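Local coordinates for peptide chain release factor 2 (Thermus thermophilus, PDB 2IHR), which recognises the stop codons UGA and UAA on the ribosome and directs release of the finished polypeptide, ending translation, at residues P182-P192 and S309-D317; E128-L136 and R201-E209. All coordinates share one frame; numbering follows the deposited sequence.

Interaction 1. Residues P182-P192 and S309-D317; sequences PEAGVHRLVRP and SQIRSYVLD
Arg188 and Ser313 sit in register on one face of two neighbouring strands, while His187, Arg312 and Tyr314 fill the other. Strands 185-190 and 312-315, their axes 4.7 Å apart, form the one parallel pair of an otherwise antiparallel mixed sheet, joining the chain before the GGQ-bearing excursion to the chain after it. N and O of Arg188 bond to Arg312 O and Tyr314 N, which flank Ser313, and Val190 repeats the pattern with Tyr314 O and Leu316 N.

From CB outward, Arg188 first leans on the stem of Gln310, its CB 3.3 Å from Gln310 CG. Its CD continues past the same methylene, 3.8 Å from Gln310 CG. The chain then bends at chi3 (73°), swinging NE over to Ser313 OG at 3.0 Å, a moderately bent bond with an N-H...O angle of 150°. NH2 adds a weak bond to that oxygen, and Val190 CG2 lies over one guanidinium face. Serine suits this place: its one oxygen accepts from Arg188 NE and also bonds to His324 NE2.

On the opposite face Arg312 grips Glu183 end-on, its NH1 3.1 Å from Glu183 OE1 and its NH2 2.7 Å from Glu183 OE2. Both oxygens are met on the syn side, with the two flat groups 22° apart. Arg312 NH1 also donates to Tyr314 OH, and its NE pairs with Asp323. His187 donates from NE2 to Glu183 O, bonds through ND1 to Tyr314 OH, and has Ile311 CG1 over one ring face. A leucine in place of Arg312 would probably leave the buried Glu183 carboxylate without its counter-charge and Tyr314 OH without that N-H. The two-pronged bridge probably offsets the carboxylate's charge and ties the 3-10 turn to strand 312-315.

Interaction 2. Residues E128-L136 and R201-E209; sequences EACDWAEML and RHTSFAGVE
Ala129 and Ala133 bring helix 128-136 down on Ser204 and Ala206 of strand 201-209, the two axes passing 7.2 Å apart at a crossing angle of -51°. Ser204, Ala206 and Val208 turn their side chains to the helix, and Phe205 points away from it. A small methyl suits so close an approach: Ala129 CB rests 3.6 Å from Phe205 O.

Trp132 reaches down between Ser204 and Ala206. With CG anti to the backbone N (chi1 -179°), the indole comes to the strand by its pyrrole corner, CD1 lying 3.8 Å from Phe205 C, which sits at the ring edge. The same CD1 is 3.9 Å from Ala206 CB. Its NE1 reaches beyond this strand and donates to His187 O on the next one, so the polar end of a buried ring is satisfied. One turn on, Leu136 lays CG over a face of the indole and sets CD1 3.5 Å from Ala206 CB; the same CD1 also lies 4.3 Å from Val208 CG2.

This is a helix packed across one face of the mixed beta-sheet, in the part of the release factor that holds the decoding loop. Glu128 also touches Ser193 and Pro194, which begin the Ser-Pro-Phe motif known in RF2 to take part in stop-codon recognition.

At this end the contact turns polar. Glu128 CB lies 3.1 Å from Ser204 OG, and a water bridges the two side chains, donating to Glu128 OE2 at 2.7 Å and hydrogen-bonded to Ser204 OG. The other carboxylate oxygen, OE1, forms a salt bridge with Arg191. Beyond the serine, the His202 ring crosses the stem of Glu128, its plane nearly perpendicular (89°) to the carboxylate.

Overall arrangement
After the N-terminal helices and strand 115-122, the chain forms helix 127-145, which holds 128-136, then strand 185-190, and closes interaction 2 when it returns as strand 201-209. Interaction 1 has opened by then and closes only at 309-317, after an excursion that includes the three-stranded sheet 227-262, the GGQ motif with Gln240, and helix 268-294. The two loops therefore cross rather than nest. Strands 185-190 and 201-213 are antiparallel neighbours in the mixed sheet, so the contacts meet directly: Arg201 forms a salt bridge with Asp317, and Phe205 packs on Arg188. Together they join the helix, the central strands and the late-returning chain into one body.

Interaction 1. Residues P182-P192 and S309-D317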
# COMPACT_ATOMS: atom_id res chain seq x y z
N PRO A 182 -4.22 2.26 -0.84
CA PRO A 182 -5.51 2.77 -1.30
C PRO A 182 -6.08 2.01 -2.48
O PRO A 182 -7.07 2.43 -3.09
CB PRO A 182 -5.19 4.20 -1.67
CG PRO A 182 -3.80 4.06 -2.26
CD PRO A 182 -3.13 3.16 -1.26
N GLU A 183 -5.46 0.89 -2.80
CA GLU A 183 -5.88 0.09 -3.92
C GLU A 183 -6.75 -1.07 -3.47
O GLU A 183 -7.41 -1.74 -4.28
CB GLU A 183 -4.62 -0.43 -4.63
CG GLU A 183 -3.83 0.64 -5.35
CD GLU A 183 -4.59 1.23 -6.55
OE1 GLU A 183 -4.87 0.47 -7.52
OE2 GLU A 183 -4.90 2.46 -6.51
N ALA A 184 -6.71 -1.35 -2.18
CA ALA A 184 -7.52 -2.42 -1.63
C ALA A 184 -9.01 -2.09 -1.90
O ALA A 184 -9.47 -0.98 -1.67
CB ALA A 184 -7.25 -2.53 -0.18
N GLY A 185 -9.75 -3.04 -2.43
CA GLY A 185 -11.15 -2.78 -2.71
C GLY A 185 -11.58 -3.64 -3.88
O GLY A 185 -10.84 -4.56 -4.27
N VAL A 186 -12.76 -3.35 -4.42
CA VAL A 186 -13.26 -4.13 -5.56
C VAL A 186 -13.02 -3.38 -6.90
O VAL A 186 -13.21 -2.17 -7.01
CB VAL A 186 -14.77 -4.48 -5.38
CG1 VAL A 186 -15.27 -5.32 -6.56
CG2 VAL A 186 -14.95 -5.28 -4.11
N HIS A 187 -12.62 -4.12 -7.91
CA HIS A 187 -12.32 -3.48 -9.17
C HIS A 187 -13.24 -4.01 -10.24
O HIS A 187 -13.38 -5.24 -10.40
CB HIS A 187 -10.83 -3.75 -9.51
CG HIS A 187 -9.87 -3.04 -8.60
ND1 HIS A 187 -9.12 -1.96 -9.01
CD2 HIS A 187 -9.53 -3.26 -7.31
CE1 HIS A 187 -8.34 -1.55 -8.02
NE2 HIS A 187 -8.57 -2.33 -6.97
N ARG A 188 -13.88 -3.11 -10.98
CA ARG A 188 -14.80 -3.55 -12.03
C ARG A 188 -14.30 -3.34 -13.47
O ARG A 188 -13.78 -2.26 -13.82
CB ARG A 188 -16.15 -2.87 -11.85
CG ARG A 188 -17.13 -3.26 -12.89
CD ARG A 188 -18.46 -2.65 -12.63
NE ARG A 188 -18.47 -1.23 -12.92
CZ ARG A 188 -19.31 -0.67 -13.78
NH1 ARG A 188 -20.20 -1.42 -14.42
NH2 ARG A 188 -19.28 0.64 -14.00
N LEU A 189 -14.51 -4.37 -14.29
CA LEU A 189 -14.12 -4.42 -15.69
C LEU A 189 -15.30 -4.52 -16.63
O LEU A 189 -16.16 -5.37 -16.49
CB LEU A 189 -13.21 -5.63 -15.93
CG LEU A 189 -12.24 -5.69 -17.15
CD1 LEU A 189 -12.71 -6.76 -18.09
CD2 LEU A 189 -12.10 -4.37 -17.83
N VAL A 190 -15.33 -3.64 -17.61
CA VAL A 190 -16.38 -3.64 -18.61
C VAL A 190 -15.77 -3.66 -20.01
O VAL A 190 -14.92 -2.81 -20.36
CB VAL A 190 -17.24 -2.39 -18.47
CG1 VAL A 190 -18.47 -2.54 -19.32
CG2 VAL A 190 -17.56 -2.14 -17.01
N ARG A 191 -16.21 -4.64 -20.79
CA ARG A 191 -15.77 -4.82 -22.18
C ARG A 191 -16.40 -6.08 -22.68
O ARG A 191 -17.00 -6.84 -21.91
CB ARG A 191 -14.26 -5.02 -22.29
CG ARG A 191 -13.81 -6.34 -21.70
CD ARG A 191 -12.36 -6.68 -21.96
NE ARG A 191 -12.11 -8.01 -21.41
CZ ARG A 191 -10.92 -8.57 -21.32
NH1 ARG A 191 -9.84 -7.90 -21.74
NH2 ARG A 191 -10.80 -9.81 -20.83
N PRO A 192 -16.31 -6.31 -23.99
CA PRO A 192 -16.88 -7.55 -24.52
C PRO A 192 -15.84 -8.69 -24.25
O PRO A 192 -14.62 -8.52 -24.46
CB PRO A 192 -17.11 -7.23 -26.00
CG PRO A 192 -16.15 -6.04 -26.29
CD PRO A 192 -16.27 -5.24 -25.01
N SER A 309 -19.74 -1.28 -3.33
CA SER A 309 -19.43 -1.60 -4.73
C SER A 309 -17.98 -1.27 -5.07
O SER A 309 -17.16 -0.94 -4.19
CB SER A 309 -20.35 -0.83 -5.69
OG SER A 309 -19.98 0.55 -5.76
N GLN A 310 -17.68 -1.33 -6.37
CA GLN A 310 -16.34 -1.04 -6.84
C GLN A 310 -15.82 0.33 -6.47
O GLN A 310 -16.54 1.34 -6.51
CB GLN A 310 -16.25 -1.13 -8.36
CG GLN A 310 -17.45 -1.71 -9.06
CD GLN A 310 -18.66 -0.77 -9.19
OE1 GLN A 310 -18.53 0.45 -9.27
NE2 GLN A 310 -19.85 -1.37 -9.26
N ILE A 311 -14.54 0.35 -6.10
CA ILE A 311 -13.90 1.62 -5.85
C ILE A 311 -13.44 2.21 -7.22
O ILE A 311 -13.40 3.43 -7.41
CB ILE A 311 -12.69 1.44 -4.98
CG1 ILE A 311 -11.70 0.49 -5.68
CG2 ILE A 311 -13.15 0.96 -3.61
CD1 ILE A 311 -10.36 0.48 -5.02
N ARG A 312 -13.15 1.35 -8.20
CA ARG A 312 -12.69 1.90 -9.46
C ARG A 312 -13.20 1.15 -10.65
O ARG A 312 -13.43 -0.04 -10.54
CB ARG A 312 -11.13 1.99 -9.45
CG ARG A 312 -10.61 2.69 -10.70
CD ARG A 312 -9.19 2.55 -10.75
NE ARG A 312 -8.59 3.12 -9.57
CZ ARG A 312 -7.58 2.56 -8.95
NH1 ARG A 312 -7.09 1.42 -9.44
NH2 ARG A 312 -7.09 3.13 -7.86
N SER A 313 -13.44 1.83 -11.79
CA SER A 313 -13.91 1.12 -13.00
C SER A 313 -13.03 1.30 -14.22
O SER A 313 -12.53 2.43 -14.55
CB SER A 313 -15.35 1.48 -13.38
OG SER A 313 -16.27 0.82 -12.52
N TYR A 314 -12.84 0.17 -14.89
CA TYR A 314 -12.01 0.12 -16.09
C TYR A 314 -12.88 -0.25 -17.25
O TYR A 314 -13.00 -1.42 -17.58
CB TYR A 314 -10.92 -0.92 -15.92
CG TYR A 314 -10.04 -0.74 -14.71
CD1 TYR A 314 -10.56 -0.91 -13.41
CD2 TYR A 314 -8.67 -0.44 -14.86
CE1 TYR A 314 -9.76 -0.81 -12.29
CE2 TYR A 314 -7.84 -0.34 -13.73
CZ TYR A 314 -8.39 -0.54 -12.47
OH TYR A 314 -7.57 -0.56 -11.38
N VAL A 315 -13.47 0.73 -17.90
CA VAL A 315 -14.36 0.34 -18.98
C VAL A 315 -13.71 0.66 -20.30
O VAL A 315 -13.70 1.80 -20.75
CB VAL A 315 -15.82 0.92 -18.75
CG1 VAL A 315 -15.76 2.12 -17.93
CG2 VAL A 315 -16.53 1.17 -20.09
N LEU A 316 -13.19 -0.41 -20.87
CA LEU A 316 -12.40 -0.44 -22.08
C LEU A 316 -12.97 -0.16 -23.45
O LEU A 316 -12.26 0.39 -24.28
CB LEU A 316 -11.64 -1.76 -22.07
CG LEU A 316 -11.03 -2.15 -20.69
CD1 LEU A 316 -10.09 -3.29 -20.92
CD2 LEU A 316 -10.24 -1.02 -19.96
N ASP A 317 -14.21 -0.51 -23.71
CA ASP A 317 -14.79 -0.21 -25.02
C ASP A 317 -15.15 1.26 -25.14
O ASP A 317 -15.55 1.71 -26.20
CB ASP A 317 -16.06 -1.02 -25.26
CG ASP A 317 -16.88 -1.13 -24.01
OD1 ASP A 317 -17.13 -0.10 -23.34
OD2 ASP A 317 -17.28 -2.26 -23.68
O HOH W 1 -14.90 -2.10 -3.03

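Interaction 2. Residues E128-L136 and R201-E209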
# COMPACT_ATOMS: atom_id res chain seq x y z
N GLU A 128 -14.31 -14.62 -17.52
CA GLU A 128 -13.95 -13.21 -17.69
C GLU A 128 -13.30 -12.70 -16.41
O GLU A 128 -12.30 -11.97 -16.46
CB GLU A 128 -15.19 -12.36 -17.99
CG GLU A 128 -15.28 -11.81 -19.41
CD GLU A 128 -14.25 -10.71 -19.76
OE1 GLU A 128 -13.14 -11.07 -20.26
OE2 GLU A 128 -14.54 -9.51 -19.56
N ALA A 129 -13.85 -13.09 -15.25
CA ALA A 129 -13.25 -12.63 -14.00
C ALA A 129 -11.83 -13.17 -13.69
O ALA A 129 -11.05 -12.54 -12.96
CB ALA A 129 -14.21 -12.91 -12.83
N CYS A 130 -11.49 -14.33 -14.22
CA CYS A 130 -10.17 -14.89 -13.93
C CYS A 130 -9.13 -14.16 -14.77
O CYS A 130 -8.02 -13.90 -14.31
CB CYS A 130 -10.13 -16.41 -14.25
SG CYS A 130 -11.33 -17.46 -13.35
N ASP A 131 -9.52 -13.83 -15.99
CA ASP A 131 -8.65 -13.11 -16.90
C ASP A 131 -8.39 -11.73 -16.28
O ASP A 131 -7.25 -11.26 -16.20
CB ASP A 131 -9.34 -13.02 -18.28
CG ASP A 131 -8.42 -12.47 -19.37
OD1 ASP A 131 -7.21 -12.78 -19.38
OD2 ASP A 131 -8.95 -11.73 -20.25
N TRP A 132 -9.47 -11.09 -15.82
CA TRP A 132 -9.40 -9.77 -15.19
C TRP A 132 -8.47 -9.77 -13.97
O TRP A 132 -7.71 -8.84 -13.74
CB TRP A 132 -10.82 -9.35 -14.78
CG TRP A 132 -10.99 -7.99 -14.11
CD1 TRP A 132 -11.88 -7.68 -13.12
CD2 TRP A 132 -10.27 -6.76 -14.39
NE1 TRP A 132 -11.75 -6.36 -12.76
CE2 TRP A 132 -10.77 -5.77 -13.52
CE3 TRP A 132 -9.24 -6.41 -15.29
CZ2 TRP A 132 -10.30 -4.47 -13.52
CZ3 TRP A 132 -8.77 -5.09 -15.29
CH2 TRP A 132 -9.30 -4.15 -14.41
N ALA A 133 -8.55 -10.82 -13.16
CA ALA A 133 -7.70 -10.93 -11.99
C ALA A 133 -6.18 -11.00 -12.43
O ALA A 133 -5.28 -10.36 -11.83
CB ALA A 133 -8.12 -12.18 -11.22
N GLU A 134 -5.91 -11.75 -13.49
CA GLU A 134 -4.56 -11.85 -13.98
C GLU A 134 -4.12 -10.46 -14.50
O GLU A 134 -2.94 -10.08 -14.41
CB GLU A 134 -4.52 -12.89 -15.09
CG GLU A 134 -3.12 -13.21 -15.57
CD GLU A 134 -3.15 -14.30 -16.61
OE1 GLU A 134 -4.02 -15.17 -16.46
OE2 GLU A 134 -2.33 -14.28 -17.54
N MET A 135 -5.08 -9.71 -15.02
CA MET A 135 -4.82 -8.39 -15.54
C MET A 135 -4.39 -7.43 -14.47
O MET A 135 -3.42 -6.66 -14.64
CB MET A 135 -6.05 -7.85 -16.27
CG MET A 135 -6.38 -8.62 -17.60
SD MET A 135 -7.50 -7.62 -18.60
CE MET A 135 -8.92 -8.67 -18.65
N LEU A 136 -5.11 -7.47 -13.36
CA LEU A 136 -4.79 -6.62 -12.24
C LEU A 136 -3.39 -7.04 -11.72
O LEU A 136 -2.59 -6.17 -11.36
CB LEU A 136 -5.87 -6.80 -11.16
CG LEU A 136 -7.27 -6.19 -11.41
CD1 LEU A 136 -8.33 -6.89 -10.52
CD2 LEU A 136 -7.25 -4.68 -11.12
N ARG A 201 -21.11 -6.82 -24.21
CA ARG A 201 -20.30 -6.27 -23.12
C ARG A 201 -20.50 -7.13 -21.87
O ARG A 201 -21.63 -7.46 -21.50
CB ARG A 201 -20.73 -4.83 -22.73
CG ARG A 201 -21.18 -3.87 -23.84
CD ARG A 201 -20.21 -2.66 -24.06
NE ARG A 201 -19.81 -1.91 -22.84
CZ ARG A 201 -20.39 -0.79 -22.38
NH1 ARG A 201 -21.42 -0.26 -23.02
NH2 ARG A 201 -19.90 -0.18 -21.30
N HIS A 202 -19.41 -7.49 -21.22
CA HIS A 202 -19.51 -8.26 -19.99
C HIS A 202 -19.07 -7.33 -18.88
O HIS A 202 -18.44 -6.29 -19.11
CB HIS A 202 -18.62 -9.49 -19.99
CG HIS A 202 -19.21 -10.67 -20.70
ND1 HIS A 202 -19.77 -10.58 -21.96
CD2 HIS A 202 -19.27 -11.98 -20.36
CE1 HIS A 202 -20.16 -11.78 -22.36
NE2 HIS A 202 -19.86 -12.65 -21.41
N THR A 203 -19.42 -7.71 -17.67
CA THR A 203 -19.05 -6.94 -16.52
C THR A 203 -18.41 -7.98 -15.65
O THR A 203 -18.95 -9.06 -15.53
CB THR A 203 -20.27 -6.31 -15.88
OG1 THR A 203 -20.94 -5.47 -16.86
CG2 THR A 203 -19.86 -5.49 -14.68
N SER A 204 -17.25 -7.66 -15.09
CA SER A 204 -16.51 -8.61 -14.29
C SER A 204 -15.98 -7.91 -13.07
O SER A 204 -15.91 -6.67 -13.05
CB SER A 204 -15.33 -9.15 -15.08
OG SER A 204 -15.74 -9.88 -16.21
N PHE A 205 -15.64 -8.68 -12.05
CA PHE A 205 -15.13 -8.10 -10.82
C PHE A 205 -14.04 -8.97 -10.28
O PHE A 205 -13.96 -10.15 -10.60
CB PHE A 205 -16.21 -8.02 -9.74
CG PHE A 205 -17.36 -7.13 -10.10
CD1 PHE A 205 -18.36 -7.59 -10.96
CD2 PHE A 205 -17.37 -5.80 -9.69
CE1 PHE A 205 -19.35 -6.74 -11.43
CE2 PHE A 205 -18.35 -4.94 -10.15
CZ PHE A 205 -19.34 -5.41 -11.03
N ALA A 206 -13.20 -8.36 -9.45
CA ALA A 206 -12.10 -9.04 -8.76
C ALA A 206 -11.87 -8.12 -7.59
O ALA A 206 -12.05 -6.93 -7.75
CB ALA A 206 -10.86 -9.13 -9.64
N GLY A 207 -11.54 -8.65 -6.42
CA GLY A 207 -11.27 -7.80 -5.28
C GLY A 207 -9.76 -7.84 -4.99
O GLY A 207 -9.12 -8.88 -5.24
N VAL A 208 -9.21 -6.74 -4.47
CA VAL A 208 -7.78 -6.62 -4.17
C VAL A 208 -7.58 -6.29 -2.71
O VAL A 208 -8.23 -5.37 -2.22
CB VAL A 208 -7.10 -5.46 -5.04
CG1 VAL A 208 -5.69 -5.19 -4.60
CG2 VAL A 208 -7.10 -5.84 -6.53
N GLU A 209 -6.70 -7.03 -2.02
CA GLU A 209 -6.38 -6.75 -0.62
C GLU A 209 -4.90 -6.47 -0.45
O GLU A 209 -4.05 -7.06 -1.15
CB GLU A 209 -6.74 -7.90 0.32
CG GLU A 209 -7.76 -7.48 1.41
CD GLU A 209 -7.41 -6.18 2.19
OE1 GLU A 209 -8.33 -5.59 2.80
OE2 GLU A 209 -6.24 -5.75 2.21
O HOH W 2 -16.12 -7.94 -18.01